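Local coordinates for protein putative fimbrium tip subunit Fim1F (Parabacteroides distasonis, PDB 3R4R) that is probably a component of the fimbrium tip, fimbriae being surface filaments that mediate cell adhesion and biofilm formation, at residues Leu165-Val177 with Thr224-Asp236. Numbering follows the deposited sequence.
With SO4 (sulfate ion), chain C; EDO (1,2-ethanediol), chain F; EDO (1,2-ethanediol), chain E.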
# COMPACT_ATOMS: atom_id res chain seq x y z
N LEU A 165 -9.08 1.67 2.40
CA LEU A 165 -7.86 1.46 1.63
C LEU A 165 -6.69 1.08 2.51
O LEU A 165 -6.50 1.66 3.58
CB LEU A 165 -7.48 2.72 0.83
CG LEU A 165 -8.50 3.27 -0.15
CD1 LEU A 165 -8.06 4.61 -0.65
CD2 LEU A 165 -8.73 2.33 -1.31
N ILE A 166 -5.91 0.11 2.06
CA ILE A 166 -4.68 -0.27 2.76
C ILE A 166 -3.51 0.20 1.94
O ILE A 166 -3.60 0.30 0.72
CB ILE A 166 -4.55 -1.79 3.11
CG1 ILE A 166 -4.38 -2.68 1.82
CG2 ILE A 166 -5.67 -2.27 4.03
CD1 ILE A 166 -3.70 -4.00 2.02
N GLN A 167 -2.40 0.38 2.60
CA GLN A 167 -1.08 0.69 2.07
C GLN A 167 -0.53 -0.59 1.43
O GLN A 167 -0.45 -1.61 2.12
CB GLN A 167 -0.26 1.19 3.28
CG GLN A 167 0.67 2.33 3.02
CD GLN A 167 0.01 3.62 2.72
OE1 GLN A 167 0.15 4.13 1.62
NE2 GLN A 167 -0.64 4.20 3.72
N LEU A 168 -0.26 -0.59 0.12
CA LEU A 168 0.22 -1.78 -0.60
C LEU A 168 1.72 -2.04 -0.29
O LEU A 168 2.20 -3.14 -0.48
CB LEU A 168 -0.01 -1.61 -2.12
CG LEU A 168 0.19 -2.82 -3.03
CD1 LEU A 168 -0.66 -4.01 -2.57
CD2 LEU A 168 -0.09 -2.46 -4.43
N SER A 169 2.41 -1.05 0.22
CA SER A 169 3.80 -1.16 0.62
C SER A 169 3.92 -1.27 2.12
O SER A 169 2.98 -0.96 2.86
CB SER A 169 4.60 0.04 0.13
OG SER A 169 4.13 1.24 0.73
N ALA A 170 5.10 -1.72 2.57
CA ALA A 170 5.52 -1.71 3.97
C ALA A 170 6.43 -0.51 4.20
O ALA A 170 7.18 -0.14 3.29
CB ALA A 170 6.21 -3.00 4.32
N LYS A 171 6.34 0.13 5.38
CA LYS A 171 7.18 1.27 5.76
C LYS A 171 8.27 0.77 6.72
O LYS A 171 7.97 0.11 7.72
CB LYS A 171 6.32 2.39 6.37
CG LYS A 171 7.10 3.64 6.85
CD LYS A 171 6.15 4.64 7.54
CE LYS A 171 6.86 5.84 8.10
NZ LYS A 171 5.90 6.79 8.73
N ILE A 172 9.53 1.05 6.40
CA ILE A 172 10.67 0.58 7.22
C ILE A 172 11.55 1.77 7.64
O ILE A 172 12.03 2.51 6.78
CB ILE A 172 11.54 -0.50 6.48
CG1 ILE A 172 10.70 -1.66 5.88
CG2 ILE A 172 12.68 -1.03 7.39
CD1 ILE A 172 11.54 -2.62 4.99
N GLU A 173 11.74 1.95 8.96
CA GLU A 173 12.60 3.00 9.50
C GLU A 173 13.82 2.39 10.22
O GLU A 173 13.65 1.68 11.20
CB GLU A 173 11.82 3.92 10.47
CG GLU A 173 12.66 5.07 11.02
CD GLU A 173 12.06 6.00 12.05
OE1 GLU A 173 10.99 5.68 12.61
OE2 GLU A 173 12.69 7.05 12.34
N TYR A 174 15.04 2.64 9.74
CA TYR A 174 16.26 2.22 10.44
C TYR A 174 16.56 3.31 11.47
O TYR A 174 16.72 4.47 11.09
CB TYR A 174 17.45 1.96 9.49
CG TYR A 174 18.80 1.89 10.17
CD1 TYR A 174 19.17 0.77 10.91
CD2 TYR A 174 19.72 2.92 10.04
CE1 TYR A 174 20.42 0.69 11.52
CE2 TYR A 174 20.97 2.86 10.65
CZ TYR A 174 21.33 1.74 11.38
OH TYR A 174 22.55 1.68 11.99
N THR A 175 16.56 2.95 12.77
CA THR A 175 16.70 3.94 13.85
C THR A 175 18.11 3.93 14.50
O THR A 175 18.31 4.66 15.47
CB THR A 175 15.63 3.71 14.93
OG1 THR A 175 15.72 2.38 15.44
CG2 THR A 175 14.23 3.98 14.41
N GLY A 176 19.08 3.21 13.93
CA GLY A 176 20.45 3.21 14.41
C GLY A 176 20.86 2.02 15.23
O GLY A 176 20.15 1.01 15.27
N VAL A 177 22.06 2.14 15.87
CA VAL A 177 22.71 1.17 16.75
C VAL A 177 22.85 1.85 18.12
O VAL A 177 23.28 3.02 18.21
CB VAL A 177 24.05 0.64 16.16
CG1 VAL A 177 24.80 -0.24 17.16
CG2 VAL A 177 23.82 -0.11 14.86
N THR A 224 20.25 9.15 -2.03
CA THR A 224 20.11 10.07 -0.88
C THR A 224 20.25 9.27 0.43
O THR A 224 20.32 9.87 1.50
CB THR A 224 18.78 10.84 -0.94
OG1 THR A 224 17.68 9.90 -1.00
CG2 THR A 224 18.71 11.84 -2.12
N LYS A 225 20.31 7.91 0.33
CA LYS A 225 20.45 6.94 1.42
C LYS A 225 19.47 7.28 2.58
O LYS A 225 19.92 7.61 3.67
CB LYS A 225 21.90 6.85 1.94
CG LYS A 225 22.87 6.42 0.84
CD LYS A 225 24.27 6.13 1.35
CE LYS A 225 25.25 5.84 0.22
NZ LYS A 225 24.82 4.71 -0.66
N PRO A 226 18.14 7.25 2.35
CA PRO A 226 17.19 7.61 3.43
C PRO A 226 17.11 6.55 4.52
O PRO A 226 17.37 5.37 4.30
CB PRO A 226 15.85 7.74 2.71
CG PRO A 226 15.98 6.86 1.51
CD PRO A 226 17.42 6.89 1.10
N VAL A 227 16.73 7.02 5.72
CA VAL A 227 16.60 6.26 6.97
C VAL A 227 15.18 5.63 7.00
O VAL A 227 15.03 4.55 7.55
CB VAL A 227 16.90 7.26 8.14
CG1 VAL A 227 16.14 6.98 9.42
CG2 VAL A 227 18.39 7.33 8.38
N THR A 228 14.18 6.26 6.37
CA THR A 228 12.84 5.71 6.20
C THR A 228 12.68 5.37 4.71
O THR A 228 12.86 6.22 3.84
CB THR A 228 11.72 6.66 6.74
OG1 THR A 228 11.85 6.81 8.16
CG2 THR A 228 10.29 6.14 6.39
N PHE A 229 12.36 4.11 4.41
CA PHE A 229 12.23 3.65 3.03
C PHE A 229 11.06 2.63 2.94
O PHE A 229 10.51 2.22 3.99
CB PHE A 229 13.57 3.06 2.53
CG PHE A 229 14.20 2.06 3.45
CD1 PHE A 229 15.05 2.48 4.47
CD2 PHE A 229 14.00 0.70 3.27
CE1 PHE A 229 15.63 1.55 5.35
CE2 PHE A 229 14.59 -0.23 4.13
CZ PHE A 229 15.39 0.21 5.18
N TYR A 230 10.64 2.28 1.70
CA TYR A 230 9.49 1.43 1.41
C TYR A 230 9.81 0.29 0.46
O TYR A 230 10.78 0.35 -0.29
CB TYR A 230 8.36 2.25 0.76
CG TYR A 230 8.04 3.56 1.45
CD1 TYR A 230 7.23 3.59 2.59
CD2 TYR A 230 8.56 4.76 0.98
CE1 TYR A 230 7.01 4.79 3.27
CE2 TYR A 230 8.35 5.96 1.67
CZ TYR A 230 7.56 5.97 2.81
OH TYR A 230 7.27 7.15 3.43
N THR A 231 8.94 -0.73 0.45
CA THR A 231 9.00 -1.91 -0.40
C THR A 231 7.62 -2.58 -0.49
O THR A 231 6.83 -2.52 0.46
CB THR A 231 10.06 -2.92 0.10
OG1 THR A 231 10.06 -4.06 -0.76
CG2 THR A 231 9.82 -3.39 1.54
N TYR A 232 7.36 -3.27 -1.62
CA TYR A 232 6.19 -4.09 -1.71
C TYR A 232 6.54 -5.42 -1.05
O TYR A 232 7.73 -5.75 -0.98
CB TYR A 232 5.71 -4.26 -3.17
CG TYR A 232 5.23 -3.02 -3.88
CD1 TYR A 232 4.19 -2.24 -3.36
CD2 TYR A 232 5.62 -2.75 -5.19
CE1 TYR A 232 3.70 -1.13 -4.03
CE2 TYR A 232 5.08 -1.68 -5.91
CZ TYR A 232 4.13 -0.86 -5.32
OH TYR A 232 3.62 0.21 -6.00
N GLU A 233 5.54 -6.16 -0.49
CA GLU A 233 5.71 -7.51 0.09
C GLU A 233 6.55 -8.45 -0.76
O GLU A 233 6.54 -8.35 -1.99
CB GLU A 233 4.35 -8.22 0.25
CG GLU A 233 3.42 -7.66 1.28
CD GLU A 233 2.15 -8.45 1.44
OE1 GLU A 233 1.63 -9.05 0.46
OE2 GLU A 233 1.62 -8.41 2.56
N ILE A 234 7.21 -9.42 -0.10
CA ILE A 234 8.03 -10.43 -0.75
C ILE A 234 7.65 -11.78 -0.14
O ILE A 234 7.99 -12.02 1.02
CB ILE A 234 9.52 -10.07 -0.58
CG1 ILE A 234 9.81 -8.64 -1.11
CG2 ILE A 234 10.38 -11.14 -1.24
CD1 ILE A 234 11.13 -7.99 -0.76
N SER A 235 6.93 -12.64 -0.93
CA SER A 235 6.45 -13.96 -0.50
C SER A 235 7.58 -14.99 -0.36
O SER A 235 7.52 -15.82 0.56
CB SER A 235 5.41 -14.51 -1.48
OG SER A 235 5.95 -14.70 -2.78
N ASP A 236 8.57 -14.99 -1.29
CA ASP A 236 9.67 -15.97 -1.25
C ASP A 236 10.32 -15.95 0.14
O ASP A 236 10.75 -14.90 0.64
CB ASP A 236 10.71 -15.71 -2.35
CG ASP A 236 11.81 -16.76 -2.50
OD1 ASP A 236 11.74 -17.80 -1.82
OD2 ASP A 236 12.71 -16.55 -3.33
S SO4 C . 15.17 10.26 5.95
O1 SO4 C . 14.58 10.19 4.60
O2 SO4 C . 15.14 11.66 6.42
O3 SO4 C . 14.36 9.42 6.87
O4 SO4 C . 16.55 9.82 5.91
C1 EDO F . 12.97 2.88 -1.74
O1 EDO F . 12.65 3.22 -3.10
C2 EDO F . 12.88 4.12 -0.85
O2 EDO F . 11.55 4.31 -0.34
C1 EDO E . 2.46 1.24 5.78
O1 EDO E . 3.14 1.91 4.70
C2 EDO E . 2.09 2.28 6.85
O2 EDO E . 1.01 1.79 7.66
O HOH W 1 2.89 -5.42 -1.99
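Ile172 and Phe229 face each other as a hydrogen-bonded pair in an antiparallel ladder where strand 228-232 pairs with strand 161-179. Ile172 N reaches Phe229 O at 2.9 Å, and Phe229 N returns a bond of equal length to Ile172 O. Two residues along, at the next hydrogen-bonded pair, Ala170 N gives Thr231 O a nearly straight bond of 2.8 Å, whose return bond is weak; toward the other end Tyr174 N donates to Val227 O. The Phe229 ring, with CG wedged between its backbone N and carbonyl carbon (chi1 49°), swings back over Ile172: CB of Ile172 sits 4.2 Å from the ring centroid, a CH-pi contact over the face, and CG2 touches CZ at 3.7 Å. With an alanine here, Ile172 would probably lose the ring over its CB and CG2, and a gap would be likely to open toward Val194 of strand 191-202.

The ladder lies in the C-terminal domain, which belongs to the transthyretin-like clan, and strand 266-273 runs parallel along the other edge of strand 161-179. Across the sheet from Phe229, the extended Lys171 runs beside the Tyr230 ring, CG 3.8 Å from CE1; Lys171 NZ forms a salt bridge with Glu41, and Tyr230 OH a hydrogen bond with the same carboxylate. Glu173 CG rests 3.4 Å from Thr228 OG1, while its OE1 is hydrogen-bonded to the hydroxyl of Tyr266. Beyond the ladder, a water spans Leu168 O and Glu233 N, and Leu168 CG packs 4.0 Å from CE1 of Tyr232.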